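Local coordinates for protein membrane-bound lytic murein transglycosylase (PDB 2PNW) that probably cleaves the glycan strands of peptidoglycan without water, leaving 1,6-anhydromuramic acid ends, as a lytic transglycosylase of the MltA family, at residues R122-L127 with S154-R159; R160-G165 with Y258-E263; L172-A177 with K202-A207; F184-H187 with A191-L194; R219-R224 with D249-H254. All blocks are in the same frame, centred on the assembly; numbering follows the deposited sequence.

Contact 1. Residues R122-L127 with S154-R159; sequences RRPPEL and SYFPDR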
# COMPACT_ATOMS: atom_id res chain seq x y z
N ARG A 122 12.42 -10.88 10.24
CA ARG A 122 11.06 -11.35 10.53
C ARG A 122 10.60 -10.69 11.82
O ARG A 122 11.41 -10.08 12.54
CB ARG A 122 11.04 -12.87 10.85
CG ARG A 122 11.47 -13.81 9.79
CD ARG A 122 11.23 -15.26 10.31
NE ARG A 122 12.31 -15.79 11.15
CZ ARG A 122 12.23 -15.99 12.46
NH1 ARG A 122 11.11 -15.73 13.13
NH2 ARG A 122 13.27 -16.51 13.12
N ARG A 123 9.32 -10.87 12.16
CA ARG A 123 8.79 -10.28 13.38
C ARG A 123 9.38 -10.95 14.63
O ARG A 123 9.26 -12.17 14.81
CB ARG A 123 7.27 -10.42 13.39
CG ARG A 123 6.60 -9.73 14.57
CD ARG A 123 5.11 -10.06 14.52
NE ARG A 123 4.40 -9.39 15.62
CZ ARG A 123 3.10 -9.13 15.61
NH1 ARG A 123 2.35 -9.47 14.56
NH2 ARG A 123 2.56 -8.52 16.67
N PRO A 124 10.01 -10.16 15.53
CA PRO A 124 10.53 -10.69 16.80
C PRO A 124 9.36 -11.16 17.67
O PRO A 124 8.32 -10.52 17.67
CB PRO A 124 11.17 -9.45 17.46
CG PRO A 124 11.45 -8.50 16.30
CD PRO A 124 10.30 -8.71 15.37
N PRO A 125 9.55 -12.24 18.45
CA PRO A 125 8.44 -12.78 19.25
C PRO A 125 7.98 -11.82 20.37
O PRO A 125 6.89 -11.97 20.91
CB PRO A 125 9.02 -14.08 19.84
CG PRO A 125 10.53 -13.81 19.89
CD PRO A 125 10.81 -12.99 18.67
N GLU A 126 8.84 -10.84 20.73
CA GLU A 126 8.51 -9.89 21.79
C GLU A 126 7.76 -8.68 21.26
O GLU A 126 7.40 -7.80 22.02
CB GLU A 126 9.75 -9.48 22.61
CG GLU A 126 10.73 -8.51 21.88
CD GLU A 126 11.77 -9.21 20.96
OE1 GLU A 126 11.65 -10.43 20.66
OE2 GLU A 126 12.72 -8.51 20.52
N LEU A 127 7.57 -8.61 19.94
CA LEU A 127 6.85 -7.49 19.33
C LEU A 127 5.38 -7.86 19.33
O LEU A 127 4.88 -8.52 18.41
CB LEU A 127 7.34 -7.18 17.91
CG LEU A 127 6.70 -5.95 17.23
CD1 LEU A 127 7.10 -4.64 17.95
CD2 LEU A 127 7.16 -5.92 15.78
N SER A 154 6.82 -2.18 26.97
CA SER A 154 7.50 -0.90 26.74
C SER A 154 7.51 -0.58 25.24
O SER A 154 7.00 -1.36 24.42
CB SER A 154 8.90 -0.95 27.37
OG SER A 154 9.71 -1.92 26.74
N TYR A 155 8.03 0.58 24.85
CA TYR A 155 8.12 0.89 23.42
C TYR A 155 9.20 0.02 22.75
O TYR A 155 10.29 -0.18 23.32
CB TYR A 155 8.43 2.39 23.22
CG TYR A 155 7.24 3.26 23.59
CD1 TYR A 155 6.11 3.30 22.78
CD2 TYR A 155 7.25 3.99 24.79
CE1 TYR A 155 5.00 4.07 23.13
CE2 TYR A 155 6.15 4.76 25.16
CZ TYR A 155 5.03 4.78 24.33
OH TYR A 155 3.97 5.55 24.66
N PHE A 156 8.92 -0.45 21.52
CA PHE A 156 9.91 -1.23 20.79
C PHE A 156 10.98 -0.26 20.28
O PHE A 156 10.66 0.90 19.99
CB PHE A 156 9.25 -2.01 19.65
CG PHE A 156 10.10 -3.12 19.14
CD1 PHE A 156 10.10 -4.37 19.77
CD2 PHE A 156 10.99 -2.89 18.07
CE1 PHE A 156 10.95 -5.40 19.29
CE2 PHE A 156 11.83 -3.90 17.62
CZ PHE A 156 11.80 -5.15 18.22
N PRO A 157 12.25 -0.70 20.22
CA PRO A 157 13.31 0.14 19.62
C PRO A 157 12.93 0.74 18.25
O PRO A 157 12.09 0.17 17.55
CB PRO A 157 14.45 -0.85 19.46
CG PRO A 157 14.29 -1.77 20.61
CD PRO A 157 12.81 -1.99 20.70
N ASP A 158 13.53 1.87 17.88
CA ASP A 158 13.23 2.51 16.59
C ASP A 158 14.20 2.06 15.50
O ASP A 158 15.09 1.29 15.76
CB ASP A 158 13.18 4.06 16.71
CG ASP A 158 14.52 4.67 17.08
OD1 ASP A 158 15.55 3.96 17.19
OD2 ASP A 158 14.55 5.90 17.27
N ARG A 159 14.00 2.56 14.28
CA ARG A 159 14.81 2.17 13.13
C ARG A 159 16.31 2.31 13.44
O ARG A 159 17.12 1.40 13.17
CB ARG A 159 14.42 3.04 11.92
CG ARG A 159 15.29 2.80 10.65
CD ARG A 159 14.83 3.64 9.49
NE ARG A 159 13.49 3.26 9.03
CZ ARG A 159 13.24 2.16 8.31
NH1 ARG A 159 14.25 1.36 7.95
NH2 ARG A 159 11.99 1.90 7.94
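The Phe156 ring is met from several directions: Pro157 CD sits 3.2 Å above one face, toward the rim, while across the contact the Glu126 carboxylate reaches the ring edge close to its plane, with OE2 3.8 Å from CE1 of Phe156. The two planes are 35° apart. Leu127 CD1 comes in obliquely and lies 3.5 Å from Phe156 CD1, and Pro124 CG touches the far end of the ring at 3.9 Å from Phe156 CZ. Both segments flank the small antiparallel sheet of the insert domain: residues 122-127 lead into one outer strand, 127-129, while residues 154-159 leave the other, 152-154, so Phe156 joins the two sides. A type I turn from Pro124 to Leu127, closed by Leu127 N to Pro124 O, brings three residues onto one ring. Glu126 reaches it through a chain that starts between backbone N and carbonyl carbon (chi1 73°) and bends at CG; its OE1 forms a salt bridge to Arg170. Behind the turn, the Arg123 guanidinium grips Leu127 O side-on, with NE at 3.0 Å and NH2 at 2.9 Å from that oxygen, both in the guanidinium plane, and NH2 also pairs with Asp129.

Contact 2. Residues R160-G165 with Y258-E263; sequences RAIDEG and YIFFRE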
# COMPACT_ATOMS: atom_id res chain seq x y z
N ARG A 160 16.68 3.44 14.06
CA ARG A 160 18.12 3.63 14.36
C ARG A 160 18.67 2.51 15.24
O ARG A 160 19.75 1.94 14.96
CB ARG A 160 18.37 4.99 15.05
CG ARG A 160 19.84 5.16 15.46
CD ARG A 160 20.08 6.59 15.95
NE ARG A 160 21.48 6.73 16.36
CZ ARG A 160 22.12 7.90 16.49
NH1 ARG A 160 21.48 9.05 16.26
NH2 ARG A 160 23.39 7.92 16.88
N ALA A 161 17.95 2.21 16.33
CA ALA A 161 18.43 1.21 17.29
C ALA A 161 18.54 -0.17 16.61
O ALA A 161 19.46 -0.95 16.87
CB ALA A 161 17.52 1.15 18.49
N ILE A 162 17.61 -0.45 15.72
CA ILE A 162 17.62 -1.74 14.98
C ILE A 162 18.79 -1.77 13.98
O ILE A 162 19.59 -2.73 13.97
CB ILE A 162 16.26 -2.02 14.33
CG1 ILE A 162 15.17 -2.09 15.44
CG2 ILE A 162 16.31 -3.33 13.49
CD1 ILE A 162 13.75 -1.82 14.87
N ASP A 163 18.95 -0.70 13.21
CA ASP A 163 20.09 -0.56 12.29
C ASP A 163 21.44 -0.64 13.01
O ASP A 163 22.42 -1.11 12.43
CB ASP A 163 20.03 0.75 11.50
CG ASP A 163 19.00 0.74 10.39
OD1 ASP A 163 18.41 -0.34 10.11
OD2 ASP A 163 18.81 1.79 9.73
N GLU A 164 21.49 -0.19 14.27
CA GLU A 164 22.73 -0.21 15.07
C GLU A 164 22.97 -1.57 15.75
O GLU A 164 23.99 -1.77 16.44
CB GLU A 164 22.73 0.92 16.11
CG GLU A 164 22.83 2.32 15.53
CD GLU A 164 22.72 3.41 16.62
OE1 GLU A 164 22.08 3.18 17.69
OE2 GLU A 164 23.23 4.50 16.37
N GLY A 165 22.02 -2.50 15.58
CA GLY A 165 22.27 -3.91 15.94
C GLY A 165 21.51 -4.56 17.09
O GLY A 165 21.90 -5.64 17.55
N TYR A 258 9.84 1.04 11.62
CA TYR A 258 10.66 -0.02 11.01
C TYR A 258 9.73 -1.18 10.72
O TYR A 258 8.92 -1.56 11.58
CB TYR A 258 11.74 -0.48 12.00
CG TYR A 258 12.82 -1.39 11.41
CD1 TYR A 258 14.02 -0.87 10.93
CD2 TYR A 258 12.63 -2.78 11.33
CE1 TYR A 258 15.03 -1.71 10.37
CE2 TYR A 258 13.62 -3.62 10.78
CZ TYR A 258 14.83 -3.08 10.33
OH TYR A 258 15.82 -3.90 9.80
N ILE A 259 9.84 -1.71 9.50
CA ILE A 259 8.94 -2.75 9.00
C ILE A 259 9.56 -4.14 9.18
O ILE A 259 10.74 -4.35 8.85
CB ILE A 259 8.56 -2.53 7.50
CG1 ILE A 259 7.94 -1.14 7.28
CG2 ILE A 259 7.60 -3.70 6.99
CD1 ILE A 259 6.79 -0.77 8.29
N PHE A 260 8.78 -5.06 9.74
CA PHE A 260 9.18 -6.48 9.80
C PHE A 260 8.35 -7.26 8.79
O PHE A 260 7.22 -6.90 8.51
CB PHE A 260 8.99 -7.06 11.21
CG PHE A 260 9.82 -6.37 12.24
CD1 PHE A 260 11.18 -6.66 12.34
CD2 PHE A 260 9.28 -5.38 13.05
CE1 PHE A 260 11.97 -6.01 13.29
CE2 PHE A 260 10.08 -4.73 14.01
CZ PHE A 260 11.43 -5.05 14.10
N PHE A 261 8.97 -8.29 8.20
CA PHE A 261 8.41 -8.96 7.03
C PHE A 261 8.19 -10.44 7.33
O PHE A 261 8.75 -11.00 8.29
CB PHE A 261 9.39 -8.82 5.82
CG PHE A 261 9.54 -7.41 5.32
CD1 PHE A 261 8.71 -6.91 4.34
CD2 PHE A 261 10.53 -6.57 5.86
CE1 PHE A 261 8.84 -5.57 3.86
CE2 PHE A 261 10.66 -5.25 5.41
CZ PHE A 261 9.82 -4.75 4.42
N ARG A 262 7.36 -11.07 6.49
CA ARG A 262 7.22 -12.52 6.43
C ARG A 262 7.32 -12.93 4.97
O ARG A 262 6.96 -12.17 4.08
CB ARG A 262 5.84 -12.96 6.97
CG ARG A 262 4.67 -12.41 6.16
CD ARG A 262 3.31 -12.88 6.71
NE ARG A 262 2.17 -12.54 5.84
CZ ARG A 262 1.73 -13.29 4.81
NH1 ARG A 262 2.35 -14.43 4.47
NH2 ARG A 262 0.69 -12.89 4.10
N GLU A 263 7.79 -14.15 4.74
CA GLU A 263 7.76 -14.74 3.40
C GLU A 263 6.33 -15.06 2.99
O GLU A 263 5.52 -15.54 3.80
CB GLU A 263 8.61 -16.01 3.37
CG GLU A 263 10.10 -15.73 3.52
CD GLU A 263 10.97 -16.98 3.40
OE1 GLU A 263 10.65 -17.85 2.53
OE2 GLU A 263 11.97 -17.09 4.16
O HOH W 1 18.22 -3.08 10.25
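Helix 159-163 lies beside the chain entering strand 259-263, Ile162 CA being 8.2 Å from Tyr258 CA with no backbone bond between them, so the contact is made by side chains. Ile162 carries it. Its CG2, anti to the backbone N, stands over one face of the Tyr258 phenol in a CH-pi contact, 3.8 Å from the ring centroid and 22° off the normal. The other branch runs back along the ring, putting CD1 3.6 Å from Tyr258 CG and 4.1 Å from Phe260 CZ. Tyr258 CD2 in turn lies over one face of Phe260, toward its rim. At the phenol edge Asp163 OD1 is 3.7 Å from Tyr258 CE1, and a water bridges the two side chains, donating to Asp163 OD1 and bonded to Tyr258 OH at 2.6 Å. Trp253 NE1 holds OD2, so both carboxylate oxygens have a partner, which should limit the rotation of the group. On the outer side of the helix Arg160 NE forms a salt bridge with Glu164 OE2. Gly165, with positive phi, ends the helix in a Schellman motif: a short helix packed on aromatic side chains at and just before the start of strand 259-263 in the MltA insert domain.

Contact 3. Residues L172-A177 with K202-A207; sequences LEIAWA and KRITYA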
# COMPACT_ATOMS: atom_id res chain seq x y z
N LEU A 172 16.84 -14.02 13.46
CA LEU A 172 15.66 -13.35 12.92
C LEU A 172 15.75 -12.88 11.48
O LEU A 172 14.78 -12.35 10.93
CB LEU A 172 15.28 -12.16 13.83
CG LEU A 172 14.77 -12.52 15.23
CD1 LEU A 172 14.72 -11.26 16.12
CD2 LEU A 172 13.37 -13.18 15.10
N GLU A 173 16.91 -13.07 10.83
CA GLU A 173 17.12 -12.55 9.49
C GLU A 173 16.49 -13.49 8.46
O GLU A 173 16.65 -14.72 8.56
CB GLU A 173 18.63 -12.38 9.20
CG GLU A 173 19.39 -11.50 10.23
CD GLU A 173 19.89 -12.24 11.47
OE1 GLU A 173 19.74 -13.50 11.56
OE2 GLU A 173 20.43 -11.54 12.38
N ILE A 174 15.79 -12.90 7.50
CA ILE A 174 15.30 -13.59 6.29
C ILE A 174 16.44 -13.67 5.25
O ILE A 174 16.62 -14.70 4.61
CB ILE A 174 14.10 -12.82 5.70
CG1 ILE A 174 12.92 -12.80 6.70
CG2 ILE A 174 13.64 -13.40 4.31
CD1 ILE A 174 11.81 -11.82 6.36
N ALA A 175 17.19 -12.58 5.12
CA ALA A 175 18.31 -12.45 4.17
C ALA A 175 19.05 -11.14 4.49
O ALA A 175 18.62 -10.39 5.37
CB ALA A 175 17.81 -12.43 2.70
N TRP A 176 20.13 -10.87 3.75
CA TRP A 176 20.94 -9.66 3.91
C TRP A 176 21.04 -8.93 2.59
O TRP A 176 21.40 -9.53 1.58
CB TRP A 176 22.36 -10.02 4.37
CG TRP A 176 22.48 -10.24 5.83
CD1 TRP A 176 22.84 -9.30 6.79
CD2 TRP A 176 22.27 -11.46 6.53
NE1 TRP A 176 22.85 -9.88 8.03
CE2 TRP A 176 22.51 -11.20 7.90
CE3 TRP A 176 21.90 -12.74 6.13
CZ2 TRP A 176 22.41 -12.18 8.86
CZ3 TRP A 176 21.77 -13.71 7.09
CH2 TRP A 176 22.01 -13.43 8.45
N ALA A 177 20.72 -7.64 2.60
CA ALA A 177 20.80 -6.79 1.40
C ALA A 177 22.19 -6.12 1.36
O ALA A 177 22.91 -6.12 2.36
CB ALA A 177 19.70 -5.74 1.45
N LYS A 202 12.52 -15.11 -3.33
CA LYS A 202 11.60 -15.22 -2.18
C LYS A 202 10.79 -13.95 -2.15
O LYS A 202 11.34 -12.87 -2.34
CB LYS A 202 12.37 -15.33 -0.86
CG LYS A 202 13.05 -16.66 -0.58
CD LYS A 202 13.49 -16.70 0.89
CE LYS A 202 14.18 -18.01 1.24
NZ LYS A 202 14.57 -18.08 2.69
N ARG A 203 9.49 -14.04 -1.95
CA ARG A 203 8.70 -12.83 -1.82
C ARG A 203 8.51 -12.53 -0.34
O ARG A 203 8.30 -13.46 0.44
CB ARG A 203 7.33 -13.03 -2.47
CG ARG A 203 7.28 -12.64 -3.94
CD ARG A 203 5.84 -12.32 -4.15
NE ARG A 203 5.56 -11.36 -5.19
CZ ARG A 203 4.94 -11.65 -6.31
NH1 ARG A 203 4.57 -12.92 -6.55
NH2 ARG A 203 4.70 -10.69 -7.18
N ILE A 204 8.60 -11.26 0.05
CA ILE A 204 8.34 -10.87 1.44
C ILE A 204 7.28 -9.78 1.42
O ILE A 204 7.16 -9.03 0.45
CB ILE A 204 9.63 -10.39 2.18
CG1 ILE A 204 10.23 -9.16 1.46
CG2 ILE A 204 10.65 -11.58 2.31
CD1 ILE A 204 11.47 -8.46 2.23
N THR A 205 6.52 -9.68 2.52
CA THR A 205 5.49 -8.66 2.62
C THR A 205 5.37 -8.26 4.10
O THR A 205 5.79 -9.01 4.99
CB THR A 205 4.13 -9.21 2.07
OG1 THR A 205 3.19 -8.14 1.97
CG2 THR A 205 3.60 -10.31 2.97
N TYR A 206 4.79 -7.08 4.33
CA TYR A 206 4.62 -6.53 5.67
C TYR A 206 4.01 -7.59 6.62
O TYR A 206 2.99 -8.22 6.28
CB TYR A 206 3.69 -5.31 5.57
CG TYR A 206 3.23 -4.78 6.90
CD1 TYR A 206 3.92 -3.74 7.54
CD2 TYR A 206 2.11 -5.32 7.55
CE1 TYR A 206 3.50 -3.26 8.80
CE2 TYR A 206 1.68 -4.83 8.81
CZ TYR A 206 2.38 -3.80 9.41
OH TYR A 206 1.96 -3.32 10.64
N ALA A 207 4.62 -7.76 7.79
CA ALA A 207 4.04 -8.55 8.88
C ALA A 207 3.67 -7.73 10.10
O ALA A 207 2.65 -8.01 10.74
CB ALA A 207 5.02 -9.67 9.30
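Ile174 and Ile204 meet methyl to methyl at the margin of the apolar interior of the MltA insert domain, which sequence relationships place with the ribosomal L25 family, consistent with a shared beta-barrel fold. Their strands, 173-177 and 201-209, do not pair directly: the two CA atoms are 8.9 Å apart, and strands 191-195 and 96-109 make the connection between them. The chain turns a corner at Ile174, whose CB points toward strand 201-209. In Ile174 the CG2 methyl is anti to the backbone N, and the longer branch lies beside that nitrogen (chi1 -63°), continuing extended so that CD1 packs near Phe261 O. Ile204 holds the rarer rotamer, its CG1 wedged between backbone N and carbonyl carbon (chi1 60°). That leaves CG2 anti to the carbonyl carbon and facing the partner, and Ile174 CG2 to Ile204 CG2 measures 4.0 Å. Leu194 and Phe261 touch both isoleucines, and Ile120 and Ala192 pack on Ile204, so the pair belongs to a wider apolar cluster. Lys202, partly exposed, borders it. Its chain is almost fully stretched beyond CB and carries the ammonium outward, away from Ile204, to a salt bridge with Glu263, while Lys202 NZ stays 4.4 Å from Ile174 O, too far for a hydrogen bond.

Contact 4. Residues F184-H187 with A191-L194; sequences FFVH and AARL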
# COMPACT_ATOMS: atom_id res chain seq x y z
N PHE A 184 15.62 0.42 2.54
CA PHE A 184 14.70 1.46 3.04
C PHE A 184 13.46 1.62 2.17
O PHE A 184 12.32 1.65 2.68
CB PHE A 184 15.44 2.82 3.22
CG PHE A 184 14.58 3.88 3.89
CD1 PHE A 184 14.58 4.01 5.28
CD2 PHE A 184 13.75 4.71 3.14
CE1 PHE A 184 13.81 5.01 5.92
CE2 PHE A 184 12.96 5.70 3.77
CZ PHE A 184 12.99 5.83 5.17
N PHE A 185 13.65 1.73 0.85
CA PHE A 185 12.50 1.86 -0.03
C PHE A 185 11.58 0.63 -0.07
O PHE A 185 10.38 0.77 -0.28
CB PHE A 185 12.94 2.25 -1.43
CG PHE A 185 13.13 3.74 -1.60
CD1 PHE A 185 12.09 4.53 -2.09
CD2 PHE A 185 14.33 4.35 -1.23
CE1 PHE A 185 12.24 5.91 -2.23
CE2 PHE A 185 14.50 5.73 -1.37
CZ PHE A 185 13.47 6.51 -1.88
N VAL A 186 12.15 -0.55 0.14
CA VAL A 186 11.33 -1.77 0.38
C VAL A 186 10.45 -1.63 1.65
O VAL A 186 9.27 -1.96 1.64
CB VAL A 186 12.24 -3.02 0.43
CG1 VAL A 186 11.49 -4.24 1.03
CG2 VAL A 186 12.78 -3.30 -0.99
N HIS A 187 11.00 -1.10 2.75
CA HIS A 187 10.16 -0.79 3.92
C HIS A 187 9.02 0.14 3.54
O HIS A 187 7.89 -0.06 3.98
CB HIS A 187 10.99 -0.13 5.04
CG HIS A 187 11.87 -1.08 5.80
ND1 HIS A 187 11.88 -1.13 7.18
CD2 HIS A 187 12.74 -2.04 5.39
CE1 HIS A 187 12.73 -2.06 7.58
NE2 HIS A 187 13.28 -2.62 6.51
N ALA A 191 6.67 -4.43 0.53
CA ALA A 191 6.85 -5.77 -0.04
C ALA A 191 8.05 -5.77 -0.96
O ALA A 191 8.49 -4.70 -1.41
CB ALA A 191 5.61 -6.18 -0.82
N ALA A 192 8.57 -6.96 -1.28
CA ALA A 192 9.65 -7.03 -2.26
C ALA A 192 9.76 -8.42 -2.80
O ALA A 192 9.34 -9.38 -2.15
CB ALA A 192 10.98 -6.66 -1.60
N ARG A 193 10.37 -8.53 -3.98
CA ARG A 193 10.86 -9.81 -4.49
C ARG A 193 12.36 -9.89 -4.22
O ARG A 193 13.12 -9.12 -4.78
CB ARG A 193 10.58 -9.92 -5.98
CG ARG A 193 9.10 -9.84 -6.29
CD ARG A 193 8.66 -10.59 -7.54
NE ARG A 193 9.73 -10.74 -8.54
CZ ARG A 193 9.85 -11.81 -9.32
NH1 ARG A 193 8.99 -12.81 -9.19
NH2 ARG A 193 10.84 -11.88 -10.21
N LEU A 194 12.78 -10.80 -3.34
CA LEU A 194 14.19 -10.94 -3.00
C LEU A 194 14.85 -11.89 -4.02
O LEU A 194 14.33 -13.00 -4.26
CB LEU A 194 14.35 -11.51 -1.58
CG LEU A 194 13.64 -10.79 -0.42
CD1 LEU A 194 14.06 -11.43 0.89
CD2 LEU A 194 14.01 -9.28 -0.45
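Val186 turns its CG1 methyl anti to its own backbone N (chi1 166°), with CG2 beside that nitrogen, and the two branches straddle the single methyl of Ala192. CG1 of Val186 makes the closer approach, 3.6 Å to Ala192 CB, and CG2 follows at 3.9 Å from the same carbon. The CB of Ala192 heads toward the helix, whereas that of Ala191 points away from it, as expected for neighbours on an extended strand, so Ala191 meets the helix through its main chain: Ala191 O lies 3.9 Å from Val186 CG1. Helix 180-189 and strand 191-195 follow each other almost without a break, and the contact closes this tight helix-to-strand turn; Val186 CA and Ala191 CA are 6.0 Å apart. The same valine also packs on Pro104 and Phe261, and His187 beside it offers its ring to Tyr258 and Phe261 in edge-to-face contacts, so this side of the helix is covered by strand 259-263 and the residue before it. On another side Phe185 makes a cation-pi contact with Arg238. Beyond the methyl packing nothing polar ties the two segments together. Val186 O and Ala191 N are 3.8 Å apart, too long for a hydrogen bond, and both N and O of Ala191 are buried with no partner anywhere in the model. Leaving these two atoms of Ala191 unsatisfied probably costs some stability, and the direct contact is purely van der Waals in character.

Contact 5. Residues R219-R224 with D249-H254; sequences RLLLDR and DGVLWH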
# COMPACT_ATOMS: atom_id res chain seq x y z
N ARG A 219 9.75 14.84 2.48
CA ARG A 219 9.35 16.09 3.14
C ARG A 219 10.50 16.68 3.96
O ARG A 219 10.68 17.90 3.98
CB ARG A 219 8.11 15.85 4.01
CG ARG A 219 7.57 17.07 4.75
CD ARG A 219 7.41 18.30 3.85
NE ARG A 219 6.50 18.08 2.73
CZ ARG A 219 6.32 18.95 1.74
NH1 ARG A 219 6.99 20.11 1.73
NH2 ARG A 219 5.46 18.67 0.77
N LEU A 220 11.28 15.82 4.61
CA LEU A 220 12.44 16.29 5.36
C LEU A 220 13.40 16.99 4.43
O LEU A 220 13.93 18.06 4.75
CB LEU A 220 13.17 15.12 6.04
CG LEU A 220 14.46 15.48 6.79
CD1 LEU A 220 14.24 16.52 7.82
CD2 LEU A 220 15.11 14.26 7.46
N LEU A 221 13.64 16.39 3.28
CA LEU A 221 14.59 16.97 2.32
C LEU A 221 14.05 18.28 1.72
O LEU A 221 14.83 19.23 1.55
CB LEU A 221 14.99 15.96 1.25
CG LEU A 221 15.77 14.76 1.79
CD1 LEU A 221 15.96 13.70 0.69
CD2 LEU A 221 17.14 15.17 2.37
N LEU A 222 12.75 18.35 1.41
CA LEU A 222 12.15 19.60 0.96
C LEU A 222 12.24 20.70 2.02
O LEU A 222 12.59 21.86 1.70
CB LEU A 222 10.69 19.40 0.57
CG LEU A 222 10.47 18.54 -0.66
CD1 LEU A 222 8.98 18.27 -0.79
CD2 LEU A 222 10.99 19.28 -1.89
N ASP A 223 11.94 20.33 3.28
CA ASP A 223 11.90 21.28 4.38
C ASP A 223 13.30 21.85 4.63
O ASP A 223 13.44 23.01 5.00
CB ASP A 223 11.37 20.66 5.68
CG ASP A 223 9.83 20.49 5.70
OD1 ASP A 223 9.12 20.97 4.77
OD2 ASP A 223 9.33 19.86 6.66
N ARG A 224 14.32 21.03 4.41
CA ARG A 224 15.70 21.46 4.59
C ARG A 224 16.23 22.13 3.31
O ARG A 224 17.39 22.49 3.26
CB ARG A 224 16.60 20.27 4.95
CG ARG A 224 16.40 19.63 6.36
CD ARG A 224 17.21 20.38 7.43
NE ARG A 224 18.64 20.11 7.31
CZ ARG A 224 19.62 20.77 7.92
NH1 ARG A 224 19.35 21.77 8.75
NH2 ARG A 224 20.89 20.40 7.73
N ASP A 249 22.35 8.00 6.94
CA ASP A 249 21.76 7.46 8.19
C ASP A 249 20.90 8.48 8.91
O ASP A 249 19.81 8.15 9.37
CB ASP A 249 22.82 6.89 9.16
CG ASP A 249 23.48 5.65 8.64
OD1 ASP A 249 22.95 5.00 7.71
OD2 ASP A 249 24.56 5.30 9.18
N GLY A 250 21.38 9.72 9.02
CA GLY A 250 20.61 10.76 9.74
C GLY A 250 19.24 10.99 9.14
O GLY A 250 18.25 11.20 9.86
N VAL A 251 19.19 10.94 7.81
CA VAL A 251 17.96 11.15 7.08
C VAL A 251 17.05 9.91 7.21
O VAL A 251 15.88 10.05 7.51
CB VAL A 251 18.25 11.47 5.60
CG1 VAL A 251 16.94 11.47 4.76
CG2 VAL A 251 18.97 12.86 5.48
N LEU A 252 17.58 8.72 6.94
CA LEU A 252 16.72 7.51 7.04
C LEU A 252 16.17 7.37 8.46
O LEU A 252 15.01 6.98 8.65
CB LEU A 252 17.51 6.26 6.69
CG LEU A 252 18.07 6.27 5.26
CD1 LEU A 252 18.56 4.85 4.89
CD2 LEU A 252 17.03 6.82 4.23
N TRP A 253 16.99 7.68 9.45
CA TRP A 253 16.60 7.46 10.86
C TRP A 253 15.56 8.46 11.39
O TRP A 253 14.96 8.24 12.47
CB TRP A 253 17.86 7.42 11.74
CG TRP A 253 18.74 6.21 11.51
CD1 TRP A 253 18.39 5.03 10.91
CD2 TRP A 253 20.10 6.05 11.92
NE1 TRP A 253 19.45 4.16 10.89
CE2 TRP A 253 20.51 4.76 11.53
CE3 TRP A 253 21.03 6.88 12.58
CZ2 TRP A 253 21.80 4.27 11.77
CZ3 TRP A 253 22.31 6.40 12.84
CH2 TRP A 253 22.69 5.10 12.43
N HIS A 254 15.32 9.53 10.62
CA HIS A 254 14.18 10.44 10.85
C HIS A 254 12.88 9.65 10.77
O HIS A 254 11.91 9.98 11.43
CB HIS A 254 14.17 11.54 9.77
CG HIS A 254 12.96 12.42 9.79
ND1 HIS A 254 12.71 13.30 10.82
CD2 HIS A 254 11.99 12.62 8.87
CE1 HIS A 254 11.61 13.98 10.55
NE2 HIS A 254 11.15 13.58 9.37
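Leu220 sets one methyl on the face of the His254 imidazole, and this is the tight part of the contact. CD2 of Leu220 lies 4.0 Å from the ring centroid, 29° off the normal, in a CH-pi arrangement, and its nearest ring atom is His254 CG at 3.7 Å. The two side chains approach from opposite directions: each has CG anti to its backbone N (chi1 176° for Leu220, 173° for His254), which extends each toward the other segment. Leu220 CB follows, 4.0 Å from His254 CD2. The histidine is exposed to solvent, while Leu220 is only partly so. Toward the buried Leu221 and Val251 the fit is looser. Val251 stands between the two leucines, its CG1 4.3 Å from Leu220 CD2 and its CG2 the same 4.3 Å from Leu221 CD2, and Trp240 of helix 234-243 packs on both Leu221 and Val251 to close that side. The charged groups stay on the outer surface: Arg219 and Asp223, one turn apart on their helix, form no more than a long ion pair and take no part in the contact. No hydrogen bond crosses between the segments. The arrangement is that of a small cluster of short helices, 217-223, 234-243 and 248-252, meeting around aliphatic side chains and one tryptophan within the insert domain.

In the fold
All five contacts lie within the MltA insert domain. Contacts 1 to 4 form a continuous core: contact 1 is about 8 Å from contact 2, contact 2 about 10 Å from contact 3, and contact 3 about 8 Å from contact 4, centre to centre. Strand 201-209 lies between its antiparallel neighbours 259-263 and 191-195, joining contacts 2, 3 and 4. Along the chain contact 1 closes first; contact 2 then opens a long loop within which contacts 3, 4 and 5 are nested, contact 4 inside contact 3. Contact 5 is more remote, about 19 to 25 Å, centre to centre, from the others, yet Trp253 ties it to Asp163 of contact 2. The helical cluster is thus joined to the strand-rich core.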